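PDB 7M5I: endolysin from Escherichia coli O157 typing phage 15, which probably cleaves the beta-1,4-linked glycan strands of host peptidoglycan as a lysozyme, opening the bacterial wall for release of phage progeny. Local coordinates for residues Ile109-Ala114 and Ala121-Trp126. Numbering follows the deposited sequence.
Sequences IKRHNA and AEAMQW. With PO4 (phosphate ion), chain D.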
ATOM      1  N   ILE A 109     -13.651   1.115   3.586  1.00 37.12           N
ATOM      2  CA  ILE A 109     -13.820  -0.348   3.840  1.00 38.83           C
ATOM      3  C   ILE A 109     -15.292  -0.620   4.206  1.00 41.04           C
ATOM      4  O   ILE A 109     -15.800  -1.691   3.797  1.00 40.58           O
ATOM      5  CB  ILE A 109     -12.866  -0.854   4.921  1.00 41.77           C
ATOM      6  CG1 ILE A 109     -12.670  -2.367   4.790  1.00 46.83           C
ATOM      7  CG2 ILE A 109     -13.358  -0.478   6.307  1.00 44.99           C
ATOM      8  CD1 ILE A 109     -11.793  -2.772   3.600  1.00 45.94           C
ATOM      9  N   LYS A 110     -15.938   0.323   4.898  1.00 39.81           N
ATOM     10  CA  LYS A 110     -17.390   0.255   5.210  1.00 42.37           C
ATOM     11  C   LYS A 110     -18.189   0.218   3.905  1.00 40.15           C
ATOM     12  O   LYS A 110     -19.096  -0.618   3.756  1.00 37.92           O
ATOM     13  CB  LYS A 110     -17.731   1.420   6.136  1.00 46.91           C
ATOM     14  CG  LYS A 110     -17.334   1.189   7.591  1.00 53.27           C
ATOM     15  CD  LYS A 110     -18.084   2.138   8.573  1.00 59.24           C
ATOM     16  CE  LYS A 110     -17.401   2.421   9.911  1.00 62.18           C
ATOM     17  NZ  LYS A 110     -16.153   3.216   9.803  1.00 60.59           N
ATOM     18  N   ARG A 111     -17.850   1.086   2.958  1.00 38.14           N
ATOM     19  CA  ARG A 111     -18.556   1.173   1.662  1.00 37.94           C
ATOM     20  C   ARG A 111     -18.285  -0.100   0.860  1.00 36.68           C
ATOM     21  O   ARG A 111     -19.242  -0.637   0.234  1.00 36.60           O
ATOM     22  CB  ARG A 111     -18.174   2.444   0.897  1.00 39.03           C
ATOM     23  CG  ARG A 111     -18.671   3.705   1.589  1.00 41.91           C
ATOM     24  CD  ARG A 111     -18.286   4.930   0.793  1.00 41.50           C
ATOM     25  NE  ARG A 111     -18.855   6.131   1.352  1.00 42.26           N
ATOM     26  CZ  ARG A 111     -18.679   7.357   0.869  1.00 43.17           C
ATOM     27  NH1 ARG A 111     -17.980   7.557  -0.222  1.00 41.27           N
ATOM     28  NH2 ARG A 111     -19.240   8.378   1.480  1.00 45.62           N
ATOM     29  N   HIS A 112     -17.042  -0.593   0.857  1.00 33.51           N
ATOM     30  CA  HIS A 112     -16.713  -1.855   0.156  1.00 33.00           C
ATOM     31  C   HIS A 112     -17.636  -2.949   0.708  1.00 34.63           C
ATOM     32  O   HIS A 112     -18.276  -3.663  -0.115  1.00 34.21           O
ATOM     33  CB  HIS A 112     -15.259  -2.272   0.355  1.00 32.45           C
ATOM     34  CG  HIS A 112     -14.947  -3.576  -0.289  1.00 30.92           C
ATOM     35  ND1 HIS A 112     -14.808  -3.699  -1.642  1.00 29.64           N
ATOM     36  CD2 HIS A 112     -14.841  -4.808   0.217  1.00 30.85           C
ATOM     37  CE1 HIS A 112     -14.537  -4.938  -1.939  1.00 29.87           C
ATOM     38  NE2 HIS A 112     -14.593  -5.643  -0.829  1.00 31.39           N
ATOM     39  N   ASN A 113     -17.753  -3.031   2.038  1.00 36.82           N
ATOM     40  CA  ASN A 113     -18.524  -4.109   2.704  1.00 39.74           C
ATOM     41  C   ASN A 113     -20.033  -3.928   2.493  1.00 41.72           C
ATOM     42  O   ASN A 113     -20.720  -4.926   2.625  1.00 42.19           O
ATOM     43  CB  ASN A 113     -18.122  -4.258   4.173  1.00 41.37           C
ATOM     44  CG  ASN A 113     -16.762  -4.920   4.316  1.00 41.31           C
ATOM     45  OD1 ASN A 113     -16.337  -5.690   3.448  1.00 39.07           O
ATOM     46  ND2 ASN A 113     -16.072  -4.619   5.407  1.00 41.75           N
ATOM     47  N   ALA A 114     -20.513  -2.736   2.116  1.00 41.96           N
ATOM     48  CA  ALA A 114     -21.928  -2.440   1.791  1.00 43.75           C
ATOM     49  C   ALA A 114     -22.221  -2.640   0.290  1.00 43.92           C
ATOM     50  O   ALA A 114     -23.398  -2.453  -0.094  1.00 44.81           O
ATOM     51  CB  ALA A 114     -22.267  -1.030   2.219  1.00 45.33           C
ATOM     52  N   ALA A 121     -14.357   3.688  -3.943  1.00 32.62           N
ATOM     53  CA  ALA A 121     -13.296   4.333  -4.772  1.00 33.03           C
ATOM     54  C   ALA A 121     -13.195   5.821  -4.405  1.00 36.80           C
ATOM     55  O   ALA A 121     -12.054   6.357  -4.289  1.00 34.16           O
ATOM     56  CB  ALA A 121     -13.533   4.154  -6.249  1.00 32.98           C
ATOM     57  N   GLU A 122     -14.320   6.514  -4.250  1.00 36.51           N
ATOM     58  CA  GLU A 122     -14.289   7.930  -3.813  1.00 37.37           C
ATOM     59  C   GLU A 122     -13.618   8.055  -2.443  1.00 35.20           C
ATOM     60  O   GLU A 122     -12.714   8.917  -2.304  1.00 32.73           O
ATOM     61  CB  GLU A 122     -15.713   8.519  -3.841  1.00 41.81           C
ATOM     62  CG  GLU A 122     -16.219   8.686  -5.266  1.00 45.08           C
ATOM     63  CD  GLU A 122     -17.716   8.909  -5.421  1.00 52.49           C
ATOM     64  OE1 GLU A 122     -18.467   8.789  -4.401  1.00 48.48           O
ATOM     65  OE2 GLU A 122     -18.124   9.169  -6.583  1.00 58.46           O
ATOM     66  N   ALA A 123     -14.046   7.279  -1.444  1.00 34.10           N
ATOM     67  CA  ALA A 123     -13.561   7.396  -0.045  1.00 35.31           C
ATOM     68  C   ALA A 123     -12.084   6.970   0.073  1.00 32.95           C
ATOM     69  O   ALA A 123     -11.353   7.460   0.974  1.00 31.84           O
ATOM     70  CB  ALA A 123     -14.451   6.596   0.870  1.00 34.18           C
ATOM     71  N   MET A 124     -11.623   6.076  -0.805  1.00 30.18           N
ATOM     72  CA  MET A 124     -10.214   5.667  -0.848  1.00 27.61           C
ATOM     73  C   MET A 124      -9.343   6.931  -1.041  1.00 28.24           C
ATOM     74  O   MET A 124      -8.257   7.025  -0.421  1.00 28.18           O
ATOM     75  CB  MET A 124      -9.971   4.684  -1.998  1.00 28.82           C
ATOM     76  CG  MET A 124     -10.317   3.289  -1.640  1.00 30.02           C
ATOM     77  SD  MET A 124     -10.276   2.186  -3.080  1.00 30.76           S
ATOM     78  CE  MET A 124      -8.544   2.086  -3.496  1.00 31.79           C
ATOM     79  N   GLN A 125      -9.807   7.836  -1.857  1.00 29.34           N
ATOM     80  CA  GLN A 125      -9.004   8.997  -2.328  1.00 30.42           C
ATOM     81  C   GLN A 125      -9.019  10.135  -1.303  1.00 32.29           C
ATOM     82  O   GLN A 125      -8.213  11.052  -1.451  1.00 30.86           O
ATOM     83  CB  GLN A 125      -9.531   9.365  -3.695  1.00 33.18           C
ATOM     84  CG  GLN A 125      -9.270   8.248  -4.695  1.00 32.69           C
ATOM     85  CD  GLN A 125      -9.624   8.740  -6.047  1.00 35.84           C
ATOM     86  OE1 GLN A 125      -8.858   9.512  -6.629  1.00 37.36           O
ATOM     87  NE2 GLN A 125     -10.819   8.334  -6.485  1.00 37.69           N
ATOM     88  N   TRP A 126      -9.766  10.003  -0.211  1.00 32.79           N
ATOM     89  CA  TRP A 126      -9.712  10.984   0.896  1.00 33.24           C
ATOM     90  C   TRP A 126      -8.337  10.931   1.589  1.00 31.05           C
ATOM     91  O   TRP A 126      -7.996  11.916   2.258  1.00 31.40           O
ATOM     92  CB  TRP A 126     -10.832  10.746   1.912  1.00 34.04           C
ATOM     93  CG  TRP A 126     -12.206  10.864   1.351  1.00 36.38           C
ATOM     94  CD1 TRP A 126     -12.595  11.367   0.142  1.00 37.06           C
ATOM     95  CD2 TRP A 126     -13.418  10.473   2.033  1.00 39.02           C
ATOM     96  NE1 TRP A 126     -13.961  11.313   0.031  1.00 39.65           N
ATOM     97  CE2 TRP A 126     -14.494  10.772   1.170  1.00 39.71           C
ATOM     98  CE3 TRP A 126     -13.681   9.914   3.287  1.00 41.16           C
ATOM     99  CZ2 TRP A 126     -15.827  10.521   1.515  1.00 41.93           C
ATOM    100  CZ3 TRP A 126     -14.996   9.692   3.646  1.00 41.64           C
ATOM    101  CH2 TRP A 126     -16.047  10.005   2.776  1.00 42.93           C
TER
HETATM  102  P   PO4 D 202     -20.988   6.564   4.460  1.00 74.34           P
HETATM  103  O1  PO4 D 202     -22.502   6.720   4.560  1.00 78.04           O
HETATM  104  O2  PO4 D 202     -20.308   7.797   5.075  1.00 60.77           O
HETATM  105  O3  PO4 D 202     -20.630   6.426   2.997  1.00 65.85           O
HETATM  106  O4  PO4 D 202     -20.541   5.300   5.208  1.00 72.93           O
HETATM  107  O   HOH W   1     -18.038  10.182  -2.092  1.00 47.43           O
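Arg-111 reaches across to Ala-123 and Trp-126. From CB, CG lies beside the backbone N, anti to the carbonyl carbon (chi1 -67°), and the chain then runs straight to NE. CD passes the methyl of Ala-123, CD to CB 4.2 Å. NE points at O3 of a phosphate ion, probably from the crystallisation liquor, though the approach is too short to be taken at face value; NH2 adds a weak hydrogen bond to the same oxygen, 2.8 Å from NH2 to O3, with phosphorus in the guanidinium plane at its edge. The two helices, 107-113 and 117-124, are consecutive in the helical phage lysozyme fold of glycosyl hydrolase family 24, and Arg-111 bridges them, away from the predicted catalytic residues. NH1 lies 3.8 Å from Ala-123 CB, donates to Gly-119 O, earlier in helix 117-124, and holds a water that in turn donates to Glu-122 OE1, 2.7 Å from the water oxygen; the two charges are thus linked through water rather than directly. Trp-126 brings CH2 over one guanidinium face, 3.8 Å from NH2, but the planes stand 74° apart, so the groups do not stack. A face of that indole rests on Ala-123 CA, 3.6 Å from the ring plane.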